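Local coordinates for toll-like receptor 13 (Mus musculus, PDB 4Z0C), which recognises bacterial 23S ribosomal RNA as an innate immune receptor and signals through MYD88 and TRAF6 to NF-kappa-B and cytokine secretion, at residues L64-N69 and L88-N93; L111-N116 and K133-S138; F307-Q312 and K332-K337; K603-L608 and S624-L629. All coordinates share one frame; numbering follows the deposited sequence.

Interaction 1: L64-N69 and L88-N93; sequences LRLEWN and LNLVEN. With NAG (2-acetamido-2-deoxy-beta-D-glucopyranose), chain E; nucleotides of chain C.
Asn-89 meets Arg-65 and Glu-67 across two neighbouring parallel rungs of a leucine-rich-repeat solenoid, LRR 2 and LRR 3 of the ectodomain. It has the most surface buried here. Its CG lies anti to the backbone N (chi1 -172°), which lets OD1 accept from Val-91 N at 3.0 Å and close an Asx turn. From the same amide, ND2 gives a weak bond to Glu-67 OE1 at 3.3 Å. Asn-89 CB packs on Arg-65 CG. The guanidinium of Arg-65 pairs with Asp-63, and an N-acetylglucosamine lies over one of its faces. Glu-67 runs extended beside Val-91, with OE2 3.6 Å from CG1. Backbone bonds join Asn-89 N to Leu-64 O, Leu-66 N to Asn-89 O, and Trp-68 N to Val-91 O. Behind them, Leu-64 lies alongside Leu-88 and Leu-66 alongside Leu-90. Asn-93 belongs to the asparagine ladder of such repeats: ND2 binds Leu-90 O at 2.8 Å and, weakly, Leu-66 O. Glu-92 runs beside Trp-68, its carboxylate only 5° from parallel to the indole. Cytosine C12 of the bound RNA covers the same face of that ring, with its C5 3.5 Å from Trp-68 CH2. Glu-92 faces the pairing edge of the base, consistent with a part in its recognition: N4 donates to OE1 at 3.2 Å, nearly straight at 168°, and N3 lies 2.7 Å from OE2.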
# COMPACT_ATOMS: atom_id res chain seq x y z
N LEU A 64 -29.73 -3.94 -25.75
CA LEU A 64 -30.24 -2.83 -24.97
C LEU A 64 -30.22 -3.21 -23.50
O LEU A 64 -30.80 -4.23 -23.12
CB LEU A 64 -31.67 -2.50 -25.37
CG LEU A 64 -32.34 -1.36 -24.61
CD1 LEU A 64 -31.55 -0.07 -24.81
CD2 LEU A 64 -33.78 -1.17 -25.09
N ARG A 65 -29.55 -2.41 -22.68
CA ARG A 65 -29.46 -2.69 -21.25
C ARG A 65 -30.00 -1.54 -20.43
O ARG A 65 -29.48 -0.43 -20.48
CB ARG A 65 -28.02 -3.01 -20.85
CG ARG A 65 -27.46 -4.24 -21.51
CD ARG A 65 -25.98 -4.45 -21.18
NE ARG A 65 -25.41 -5.43 -22.11
CZ ARG A 65 -24.34 -6.19 -21.86
NH1 ARG A 65 -23.67 -6.09 -20.70
NH2 ARG A 65 -23.94 -7.04 -22.79
N LEU A 66 -31.04 -1.84 -19.67
CA LEU A 66 -31.71 -0.86 -18.84
C LEU A 66 -31.62 -1.29 -17.40
O LEU A 66 -32.51 -0.96 -16.61
CB LEU A 66 -33.18 -0.76 -19.24
CG LEU A 66 -33.45 -0.04 -20.57
CD1 LEU A 66 -34.79 -0.46 -21.18
CD2 LEU A 66 -33.46 1.46 -20.31
N GLU A 67 -30.55 -2.01 -17.08
CA GLU A 67 -30.32 -2.55 -15.74
C GLU A 67 -30.24 -1.45 -14.69
O GLU A 67 -29.69 -0.38 -14.94
CB GLU A 67 -29.05 -3.42 -15.70
CG GLU A 67 -28.71 -4.00 -14.33
CD GLU A 67 -27.77 -5.20 -14.38
OE1 GLU A 67 -27.24 -5.54 -15.46
OE2 GLU A 67 -27.54 -5.81 -13.32
N TRP A 68 -30.79 -1.71 -13.50
CA TRP A 68 -30.66 -0.79 -12.37
C TRP A 68 -31.28 0.58 -12.69
O TRP A 68 -30.57 1.58 -12.76
CB TRP A 68 -29.20 -0.64 -11.96
CG TRP A 68 -28.97 -0.00 -10.62
CD1 TRP A 68 -29.92 0.45 -9.74
CD2 TRP A 68 -27.70 0.26 -10.00
NE1 TRP A 68 -29.32 0.98 -8.62
CE2 TRP A 68 -27.96 0.87 -8.75
CE3 TRP A 68 -26.37 0.03 -10.38
CZ2 TRP A 68 -26.94 1.26 -7.90
CZ3 TRP A 68 -25.36 0.42 -9.52
CH2 TRP A 68 -25.65 1.03 -8.29
N ASN A 69 -32.59 0.59 -12.92
CA ASN A 69 -33.32 1.84 -13.04
C ASN A 69 -34.54 1.78 -12.13
O ASN A 69 -34.53 1.03 -11.17
CB ASN A 69 -33.69 2.14 -14.50
CG ASN A 69 -32.58 2.90 -15.23
OD1 ASN A 69 -32.54 4.12 -15.19
ND2 ASN A 69 -31.71 2.17 -15.92
N LEU A 88 -32.21 -8.11 -24.30
CA LEU A 88 -32.91 -7.05 -23.58
C LEU A 88 -32.73 -7.24 -22.09
O LEU A 88 -33.17 -8.23 -21.53
CB LEU A 88 -34.40 -7.06 -23.91
CG LEU A 88 -35.25 -6.03 -23.16
CD1 LEU A 88 -34.64 -4.64 -23.29
CD2 LEU A 88 -36.68 -6.02 -23.70
N ASN A 89 -32.10 -6.27 -21.44
CA ASN A 89 -31.79 -6.37 -20.01
C ASN A 89 -32.69 -5.41 -19.22
O ASN A 89 -32.63 -4.19 -19.41
CB ASN A 89 -30.31 -6.04 -19.80
CG ASN A 89 -29.83 -6.30 -18.38
OD1 ASN A 89 -30.56 -6.08 -17.41
ND2 ASN A 89 -28.57 -6.73 -18.25
N LEU A 90 -33.51 -5.96 -18.34
CA LEU A 90 -34.44 -5.17 -17.54
C LEU A 90 -34.21 -5.47 -16.06
O LEU A 90 -35.06 -5.21 -15.21
CB LEU A 90 -35.88 -5.52 -17.94
CG LEU A 90 -36.78 -4.47 -18.61
CD1 LEU A 90 -35.99 -3.45 -19.31
CD2 LEU A 90 -37.78 -5.10 -19.61
N VAL A 91 -33.03 -6.02 -15.76
CA VAL A 91 -32.64 -6.40 -14.41
C VAL A 91 -32.64 -5.22 -13.44
O VAL A 91 -32.22 -4.11 -13.80
CB VAL A 91 -31.24 -7.05 -14.41
CG1 VAL A 91 -30.79 -7.38 -12.99
CG2 VAL A 91 -31.26 -8.31 -15.27
N GLU A 92 -33.11 -5.46 -12.22
CA GLU A 92 -33.10 -4.49 -11.13
C GLU A 92 -33.90 -3.23 -11.46
O GLU A 92 -33.34 -2.14 -11.63
CB GLU A 92 -31.67 -4.15 -10.65
CG GLU A 92 -31.68 -3.50 -9.28
CD GLU A 92 -30.29 -3.23 -8.67
OE1 GLU A 92 -29.25 -3.64 -9.23
OE2 GLU A 92 -30.28 -2.59 -7.60
N ASN A 93 -35.22 -3.38 -11.54
CA ASN A 93 -36.11 -2.24 -11.71
C ASN A 93 -37.28 -2.35 -10.75
O ASN A 93 -37.17 -3.00 -9.73
CB ASN A 93 -36.62 -2.16 -13.15
CG ASN A 93 -35.59 -1.58 -14.10
OD1 ASN A 93 -35.43 -0.36 -14.16
ND2 ASN A 93 -34.92 -2.43 -14.86
C1 NAG E . -22.76 -1.46 -20.96
C2 NAG E . -21.72 -2.16 -20.03
C3 NAG E . -20.54 -2.67 -20.83
C4 NAG E . -21.04 -3.59 -21.94
C5 NAG E . -21.92 -2.71 -22.81
C6 NAG E . -22.38 -3.43 -24.07
C7 NAG E . -21.67 -1.15 -17.81
C8 NAG E . -20.91 -0.27 -16.85
N2 NAG E . -21.15 -1.29 -19.03
O3 NAG E . -19.62 -3.32 -19.99
O4 NAG E . -19.97 -4.11 -22.69
O5 NAG E . -23.04 -2.33 -22.03
O6 NAG E . -23.49 -2.76 -24.63
O7 NAG E . -22.74 -1.67 -17.50
P C C 12 -22.79 -1.00 -2.59
OP1 C C 12 -21.45 -0.68 -2.03
OP2 C C 12 -23.14 -2.42 -2.63
O5' C C 12 -23.84 -0.08 -1.83
C5' C C 12 -24.83 -0.61 -1.01
C4' C C 12 -26.17 0.02 -1.28
O4' C C 12 -26.23 0.52 -2.64
C3' C C 12 -27.31 -0.97 -1.17
O3' C C 12 -27.75 -1.07 0.18
C2' C C 12 -28.37 -0.41 -2.12
O2' C C 12 -29.15 0.58 -1.47
C1' C C 12 -27.50 0.26 -3.20
N1 C C 12 -27.30 -0.58 -4.42
C2 C C 12 -28.36 -1.06 -5.21
O2 C C 12 -29.53 -0.84 -4.88
N3 C C 12 -28.07 -1.80 -6.31
C4 C C 12 -26.81 -2.04 -6.66
N4 C C 12 -26.56 -2.76 -7.76
C5 C C 12 -25.72 -1.55 -5.89
C6 C C 12 -26.02 -0.83 -4.81

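Interaction 2: L111-N116 and K133-S138; sequences LLLSHN and KYLSLS
With OG anti to its own backbone N (chi1 177°), Ser-136 turns its hydroxyl to that of Ser-114. The two OG atoms are 3.0 Å apart and hydrogen-bonded; either could donate. The pair links parallel rungs of the leucine-rich-repeat solenoid, LRR 4 and LRR 5. Ser-138 has chi1 near 58°, with OG between its backbone N and carbonyl carbon. This brings OG to 3.4 Å from Ser-114 CB. A bound N-acetylglucosamine touches Ser-138 as well. On the sheet face that carries Leu-112 and Ser-136, Leu-112 CD2 rests on Ser-136 CB at 3.7 Å. On the buried face the leucines line up in step. Leu-135 CD1 packs on Leu-111 CD2 at 3.8 Å, and Leu-137 CD2 meets Leu-113 CD1. Helix 145-152 covers Leu-135 and Leu-137 from the convex part of their repeat. The strands pair through Leu-111 N to Tyr-134 O, Ser-136 N to Leu-111 O, and Leu-113 N to Ser-136 O. Beyond the strands the pairing continues with His-115 N to Ser-138 O at 2.9 Å. That carbonyl also receives a CA-H contact from Ser-114 CA. The imidazole of His-115 points to the bound RNA, where NE2 makes a weak bond to a cytosine O2. Within the 111-116 segment, Asn-116 ND2 donates to Leu-113 O at 3.1 Å from above the carbonyl plane.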
# COMPACT_ATOMS: atom_id res chain seq x y z
N LEU A 111 -34.09 -12.41 -22.67
CA LEU A 111 -34.83 -11.38 -21.95
C LEU A 111 -34.55 -11.56 -20.46
O LEU A 111 -34.86 -12.60 -19.88
CB LEU A 111 -36.32 -11.51 -22.22
CG LEU A 111 -37.24 -10.60 -21.41
CD1 LEU A 111 -36.95 -9.15 -21.65
CD2 LEU A 111 -38.70 -10.90 -21.73
N LEU A 112 -33.97 -10.53 -19.84
CA LEU A 112 -33.58 -10.61 -18.43
C LEU A 112 -34.50 -9.73 -17.59
O LEU A 112 -34.53 -8.51 -17.74
CB LEU A 112 -32.12 -10.20 -18.25
CG LEU A 112 -31.13 -10.96 -19.14
CD1 LEU A 112 -29.70 -10.46 -19.00
CD2 LEU A 112 -31.21 -12.44 -18.86
N LEU A 113 -35.24 -10.38 -16.71
CA LEU A 113 -36.17 -9.68 -15.83
C LEU A 113 -35.86 -9.96 -14.36
O LEU A 113 -36.71 -9.77 -13.49
CB LEU A 113 -37.60 -10.10 -16.14
CG LEU A 113 -38.17 -9.53 -17.44
CD1 LEU A 113 -39.37 -10.35 -17.86
CD2 LEU A 113 -38.58 -8.10 -17.18
N SER A 114 -34.62 -10.38 -14.11
CA SER A 114 -34.16 -10.70 -12.76
C SER A 114 -34.28 -9.49 -11.87
O SER A 114 -34.28 -8.37 -12.35
CB SER A 114 -32.70 -11.15 -12.79
OG SER A 114 -32.34 -11.57 -14.09
N HIS A 115 -34.44 -9.73 -10.57
CA HIS A 115 -34.34 -8.66 -9.58
C HIS A 115 -35.38 -7.56 -9.79
O HIS A 115 -35.07 -6.38 -9.92
CB HIS A 115 -32.92 -8.10 -9.55
CG HIS A 115 -32.61 -7.25 -8.36
ND1 HIS A 115 -33.58 -6.85 -7.45
CD2 HIS A 115 -31.44 -6.75 -7.90
CE1 HIS A 115 -33.02 -6.11 -6.51
NE2 HIS A 115 -31.73 -6.04 -6.76
N ASN A 116 -36.64 -7.97 -9.83
CA ASN A 116 -37.75 -7.04 -9.86
C ASN A 116 -38.74 -7.50 -8.79
O ASN A 116 -38.34 -8.22 -7.88
CB ASN A 116 -38.39 -7.01 -11.25
CG ASN A 116 -37.64 -6.12 -12.23
OD1 ASN A 116 -37.79 -4.90 -12.20
ND2 ASN A 116 -36.83 -6.72 -13.11
N LYS A 133 -34.93 -17.60 -26.61
CA LYS A 133 -34.28 -18.82 -26.16
C LYS A 133 -34.05 -18.84 -24.64
O LYS A 133 -34.11 -19.91 -24.00
CB LYS A 133 -32.93 -18.98 -26.85
CG LYS A 133 -32.94 -19.48 -28.27
CD LYS A 133 -31.55 -19.33 -28.88
CE LYS A 133 -31.15 -20.54 -29.71
NZ LYS A 133 -30.18 -21.36 -28.92
N TYR A 134 -33.75 -17.67 -24.08
CA TYR A 134 -33.37 -17.53 -22.67
C TYR A 134 -34.23 -16.49 -21.96
O TYR A 134 -34.35 -15.36 -22.40
CB TYR A 134 -31.88 -17.15 -22.56
CG TYR A 134 -31.00 -17.95 -23.51
CD1 TYR A 134 -30.75 -19.30 -23.27
CD2 TYR A 134 -30.42 -17.36 -24.64
CE1 TYR A 134 -29.97 -20.06 -24.11
CE2 TYR A 134 -29.62 -18.12 -25.50
CZ TYR A 134 -29.40 -19.48 -25.23
OH TYR A 134 -28.62 -20.27 -26.04
N LEU A 135 -34.86 -16.90 -20.86
CA LEU A 135 -35.70 -16.00 -20.08
C LEU A 135 -35.31 -16.10 -18.61
O LEU A 135 -35.39 -17.19 -18.01
CB LEU A 135 -37.17 -16.38 -20.22
CG LEU A 135 -38.16 -15.55 -19.40
CD1 LEU A 135 -38.06 -14.10 -19.80
CD2 LEU A 135 -39.58 -16.04 -19.57
N SER A 136 -34.91 -14.98 -18.01
CA SER A 136 -34.58 -14.99 -16.60
C SER A 136 -35.62 -14.24 -15.77
O SER A 136 -35.87 -13.06 -16.00
CB SER A 136 -33.18 -14.42 -16.36
OG SER A 136 -32.91 -14.38 -14.97
N LEU A 137 -36.22 -14.94 -14.81
CA LEU A 137 -37.15 -14.32 -13.88
C LEU A 137 -36.67 -14.46 -12.42
O LEU A 137 -37.44 -14.27 -11.46
CB LEU A 137 -38.55 -14.94 -14.03
CG LEU A 137 -39.34 -14.83 -15.35
CD1 LEU A 137 -40.53 -15.70 -15.26
CD2 LEU A 137 -39.80 -13.42 -15.61
N SER A 138 -35.39 -14.77 -12.25
CA SER A 138 -34.83 -14.92 -10.90
C SER A 138 -35.01 -13.66 -10.08
O SER A 138 -35.07 -12.56 -10.63
CB SER A 138 -33.34 -15.29 -10.93
OG SER A 138 -32.57 -14.33 -11.62

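Interaction 3: F307-Q312 and K332-K337; sequences FLDLGQ and KLNLNK
Phe-307 lies alongside Lys-332, whose aliphatic chain covers one face of its ring. Lys-332 CD is 3.9 Å from the ring centroid and 26° off the normal, a CH-pi contact. The chain bends about its CG-CD and CD-CE bonds, and NZ is too distant for more than a weak cation-pi attraction. The contact joins LRR 12 and LRR 13, parallel rungs of the leucine-rich-repeat solenoid. The ring edge is used too: Lys-332 O lies in its plane, 3.3 Å from Phe-307 CD1. Asn-334 ND2 approaches the edge at CZ, 3.7 Å away, with the amide turned 73° from the ring. The same ND2 gives a weak bond to Asp-309 OD2 at 3.3 Å. The other oxygen of Asp-309 accepts from Gly-311 N, closing an Asx turn, and from Gln-287 of the preceding repeat. Both carboxylate oxygens of this buried side chain are therefore used. Backbone bonds of the parallel ladder link Leu-308 N to Lys-332 O, Asn-334 N to Leu-308 O, and Leu-310 N to Asn-334 O. On the side of the hydrophobic core, Leu-310 CB packs on Leu-335 CD2 at 3.7 Å, and helix 293-302 lies against Leu-308 and Leu-310. After the strands the chains stay in step. Gln-312 N binds Asn-336 O at 2.9 Å. Gln-312 and Lys-337 both have positive phi and lie side by side, with Gln-312 CG 3.7 Å from Lys-337 CB.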
# COMPACT_ATOMS: atom_id res chain seq x y z
N PHE A 307 -15.85 -37.42 -11.59
CA PHE A 307 -15.73 -36.21 -10.80
C PHE A 307 -16.51 -36.38 -9.50
O PHE A 307 -17.73 -36.53 -9.52
CB PHE A 307 -16.25 -35.00 -11.60
CG PHE A 307 -16.24 -33.70 -10.82
CD1 PHE A 307 -15.30 -33.46 -9.84
CD2 PHE A 307 -17.17 -32.71 -11.10
CE1 PHE A 307 -15.29 -32.26 -9.14
CE2 PHE A 307 -17.17 -31.51 -10.40
CZ PHE A 307 -16.23 -31.28 -9.42
N LEU A 308 -15.80 -36.32 -8.38
CA LEU A 308 -16.40 -36.32 -7.06
C LEU A 308 -16.03 -35.03 -6.31
O LEU A 308 -14.86 -34.68 -6.20
CB LEU A 308 -15.94 -37.57 -6.28
CG LEU A 308 -16.30 -37.66 -4.80
CD1 LEU A 308 -17.82 -37.56 -4.57
CD2 LEU A 308 -15.74 -38.93 -4.15
N ASP A 309 -17.03 -34.33 -5.80
CA ASP A 309 -16.80 -33.10 -5.06
C ASP A 309 -17.18 -33.31 -3.60
O ASP A 309 -18.35 -33.45 -3.28
CB ASP A 309 -17.60 -31.95 -5.64
CG ASP A 309 -17.16 -30.58 -5.10
OD1 ASP A 309 -16.78 -30.46 -3.91
OD2 ASP A 309 -17.21 -29.60 -5.88
N LEU A 310 -16.18 -33.30 -2.71
CA LEU A 310 -16.43 -33.54 -1.29
C LEU A 310 -16.18 -32.31 -0.42
O LEU A 310 -15.94 -32.43 0.77
CB LEU A 310 -15.59 -34.71 -0.78
CG LEU A 310 -16.07 -36.11 -1.19
CD1 LEU A 310 -15.03 -37.17 -0.84
CD2 LEU A 310 -17.40 -36.41 -0.55
N GLY A 311 -16.25 -31.13 -1.03
CA GLY A 311 -16.01 -29.89 -0.32
C GLY A 311 -16.90 -29.65 0.89
O GLY A 311 -18.07 -30.00 0.88
N GLN A 312 -16.32 -29.04 1.92
CA GLN A 312 -17.04 -28.67 3.15
C GLN A 312 -17.52 -29.86 3.98
O GLN A 312 -18.50 -29.76 4.71
CB GLN A 312 -18.21 -27.73 2.85
CG GLN A 312 -17.81 -26.36 2.31
CD GLN A 312 -19.00 -25.46 2.07
OE1 GLN A 312 -19.57 -25.42 0.98
NE2 GLN A 312 -19.44 -24.78 3.12
N LYS A 332 -11.18 -35.97 -11.46
CA LYS A 332 -11.14 -34.72 -10.74
C LYS A 332 -11.71 -34.97 -9.36
O LYS A 332 -12.78 -35.56 -9.26
CB LYS A 332 -11.98 -33.64 -11.44
CG LYS A 332 -11.81 -32.22 -10.85
CD LYS A 332 -12.81 -31.19 -11.38
CE LYS A 332 -12.56 -30.82 -12.82
NZ LYS A 332 -11.94 -29.45 -12.93
N LEU A 333 -10.99 -34.52 -8.33
CA LEU A 333 -11.40 -34.67 -6.94
C LEU A 333 -11.27 -33.37 -6.15
O LEU A 333 -10.18 -32.82 -6.04
CB LEU A 333 -10.57 -35.78 -6.28
CG LEU A 333 -10.75 -36.02 -4.78
CD1 LEU A 333 -12.22 -36.33 -4.43
CD2 LEU A 333 -9.85 -37.15 -4.30
N ASN A 334 -12.37 -32.90 -5.57
CA ASN A 334 -12.35 -31.72 -4.72
C ASN A 334 -12.55 -32.07 -3.24
O ASN A 334 -13.54 -32.71 -2.86
CB ASN A 334 -13.40 -30.69 -5.12
CG ASN A 334 -13.18 -30.11 -6.52
OD1 ASN A 334 -12.13 -30.32 -7.15
ND2 ASN A 334 -14.16 -29.36 -7.01
N LEU A 335 -11.61 -31.61 -2.41
CA LEU A 335 -11.61 -31.82 -0.97
C LEU A 335 -11.35 -30.49 -0.25
O LEU A 335 -10.81 -30.46 0.86
CB LEU A 335 -10.55 -32.84 -0.59
CG LEU A 335 -10.93 -34.29 -0.86
CD1 LEU A 335 -9.72 -35.22 -0.80
CD2 LEU A 335 -11.98 -34.71 0.13
N ASN A 336 -11.73 -29.40 -0.89
CA ASN A 336 -11.60 -28.07 -0.33
C ASN A 336 -12.58 -27.74 0.83
O ASN A 336 -13.68 -28.28 0.90
CB ASN A 336 -11.73 -27.03 -1.46
CG ASN A 336 -13.08 -27.07 -2.15
OD1 ASN A 336 -13.50 -28.11 -2.68
ND2 ASN A 336 -13.78 -25.95 -2.12
N LYS A 337 -12.16 -26.85 1.74
CA LYS A 337 -12.98 -26.38 2.86
C LYS A 337 -13.45 -27.48 3.81
O LYS A 337 -14.49 -27.34 4.45
CB LYS A 337 -14.22 -25.58 2.40
CG LYS A 337 -13.98 -24.27 1.65
CD LYS A 337 -15.28 -23.44 1.68
CE LYS A 337 -15.39 -22.36 0.60
NZ LYS A 337 -14.17 -22.18 -0.22

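Interaction 4: K603-L608 and S624-L629; sequences KRLKIL and SSLQSL
Ser-628 OG donates to Lys-603 O at 2.7 Å, the one hydrogen bond between these two segments. The hydroxyl lies in the carbonyl plane, with a C=O...O angle of 151°. Its OG is anti to the carbonyl carbon of Ser-628 and beside the backbone N (chi1 -43°), a position that faces Lys-603. The contact stacks the turns that lead into the strands of LRR 24 and LRR 25, where the solenoid chain comes round into the next inner strand. Residues Leu-626 to Leu-629 form a type I turn, and Leu-626 is also the centre of an inverse gamma turn, with Gln-627 N to Ser-625 O at 2.8 Å. Leu-605 O faces the end of this turn. It receives a CA-H contact from Leu-629 CA at 3.3 Å. Under the turn the leucines pack together. Leu-629 CD1 touches Leu-605 CD2 at 4.0 Å and Leu-608 CB at 3.8 Å. The side chains of Leu-605 and Leu-629 point the same way. Leu-608 and Leu-626 instead cross at about a right angle, CD2 to CD1, at 4.0 Å. At the outer end, Lys-603 CG lies 3.9 Å from Gln-627 NE2, but that glutamine is poorly ordered. Leu-605 and Leu-608 also pack on Leu-580 of strand 579-581, the preceding rung. Towards the following rung, the backbone of Lys-606 bonds to Gln-630 and to Val-631 of strand 631-633.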
# COMPACT_ATOMS: atom_id res chain seq x y z
N LYS A 603 5.58 7.54 -33.12
CA LYS A 603 4.87 7.70 -34.37
C LYS A 603 3.83 6.60 -34.58
O LYS A 603 2.96 6.74 -35.45
CB LYS A 603 5.86 7.75 -35.54
CG LYS A 603 6.51 9.11 -35.69
CD LYS A 603 7.99 8.97 -35.95
CE LYS A 603 8.68 10.31 -35.90
NZ LYS A 603 10.16 10.13 -35.97
N ARG A 604 3.88 5.55 -33.76
CA ARG A 604 2.87 4.49 -33.83
C ARG A 604 1.87 4.53 -32.68
O ARG A 604 1.10 3.60 -32.51
CB ARG A 604 3.50 3.09 -33.84
CG ARG A 604 3.80 2.51 -35.19
CD ARG A 604 4.76 1.34 -35.01
NE ARG A 604 5.50 1.00 -36.21
CZ ARG A 604 6.52 1.72 -36.69
NH1 ARG A 604 6.91 2.82 -36.06
NH2 ARG A 604 7.14 1.33 -37.79
N LEU A 605 1.88 5.59 -31.87
CA LEU A 605 0.96 5.65 -30.75
C LEU A 605 -0.50 5.74 -31.21
O LEU A 605 -0.85 6.61 -32.01
CB LEU A 605 1.31 6.81 -29.80
CG LEU A 605 0.64 6.78 -28.41
CD1 LEU A 605 1.19 5.66 -27.55
CD2 LEU A 605 0.77 8.11 -27.68
N LYS A 606 -1.35 4.85 -30.72
CA LYS A 606 -2.77 4.89 -31.07
C LYS A 606 -3.61 5.45 -29.93
O LYS A 606 -4.70 5.98 -30.17
CB LYS A 606 -3.28 3.51 -31.43
CG LYS A 606 -2.71 2.92 -32.70
CD LYS A 606 -3.05 1.42 -32.75
CE LYS A 606 -2.98 0.85 -34.16
NZ LYS A 606 -4.28 0.96 -34.86
N ILE A 607 -3.13 5.27 -28.70
CA ILE A 607 -3.88 5.66 -27.50
C ILE A 607 -3.01 6.46 -26.51
O ILE A 607 -1.89 6.08 -26.21
CB ILE A 607 -4.44 4.43 -26.77
CG1 ILE A 607 -5.29 3.57 -27.72
CG2 ILE A 607 -5.23 4.87 -25.55
CD1 ILE A 607 -5.45 2.11 -27.27
N LEU A 608 -3.53 7.59 -26.04
CA LEU A 608 -2.82 8.43 -25.08
C LEU A 608 -3.82 8.93 -24.06
O LEU A 608 -4.76 9.66 -24.40
CB LEU A 608 -2.12 9.60 -25.78
CG LEU A 608 -1.50 10.63 -24.82
CD1 LEU A 608 -0.43 10.01 -23.94
CD2 LEU A 608 -0.95 11.83 -25.56
N SER A 624 2.07 17.13 -31.66
CA SER A 624 2.15 17.32 -33.11
C SER A 624 2.86 16.21 -33.87
O SER A 624 2.81 16.18 -35.08
CB SER A 624 2.85 18.64 -33.44
OG SER A 624 2.12 19.72 -32.92
N SER A 625 3.56 15.31 -33.19
CA SER A 625 4.22 14.22 -33.89
C SER A 625 3.34 12.98 -33.94
O SER A 625 3.62 12.04 -34.68
CB SER A 625 5.56 13.85 -33.25
OG SER A 625 6.58 14.77 -33.62
N LEU A 626 2.26 13.00 -33.17
CA LEU A 626 1.44 11.81 -32.99
C LEU A 626 0.51 11.58 -34.19
O LEU A 626 -0.69 11.85 -34.13
CB LEU A 626 0.67 11.89 -31.66
CG LEU A 626 1.53 12.15 -30.41
CD1 LEU A 626 0.66 12.29 -29.16
CD2 LEU A 626 2.61 11.09 -30.19
N GLN A 627 1.09 11.09 -35.29
CA GLN A 627 0.38 10.82 -36.55
C GLN A 627 -0.77 9.84 -36.38
O GLN A 627 -1.88 10.07 -36.85
CB GLN A 627 1.33 10.19 -37.56
CG GLN A 627 2.39 11.09 -38.15
CD GLN A 627 3.61 10.29 -38.61
OE1 GLN A 627 3.49 9.11 -38.97
NE2 GLN A 627 4.78 10.93 -38.61
N SER A 628 -0.47 8.72 -35.72
CA SER A 628 -1.38 7.61 -35.59
C SER A 628 -2.32 7.73 -34.40
O SER A 628 -3.08 6.80 -34.13
CB SER A 628 -0.59 6.31 -35.47
OG SER A 628 0.47 6.29 -36.40
N LEU A 629 -2.28 8.85 -33.69
CA LEU A 629 -3.12 8.97 -32.50
C LEU A 629 -4.62 8.95 -32.83
O LEU A 629 -5.10 9.81 -33.57
CB LEU A 629 -2.76 10.23 -31.71
CG LEU A 629 -3.27 10.23 -30.26
CD1 LEU A 629 -2.62 9.08 -29.47
CD2 LEU A 629 -3.01 11.57 -29.58

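Overall arrangement
The four contacts come in series along one solenoid of leucine-rich repeats and do not interleave. Interactions 1 and 2 are adjacent, their centres about 10 Å apart. Strands 87-89 and 110-112 pair directly, with probable bonds Leu-90 N to Leu-112 O and Leu-112 N to Leu-88 O. Glu-92 also packs on His-115, so RNA-contacting side chains of the two contacts meet on successive rungs. Interaction 3 lies about 31 Å from interaction 2 (centres). Interaction 4, near the C-terminal end, is about 52 Å from interaction 3 and on the opposite side of the chain's centre. The parallel strands thus curve round, with RNA touching interactions 1 and 2.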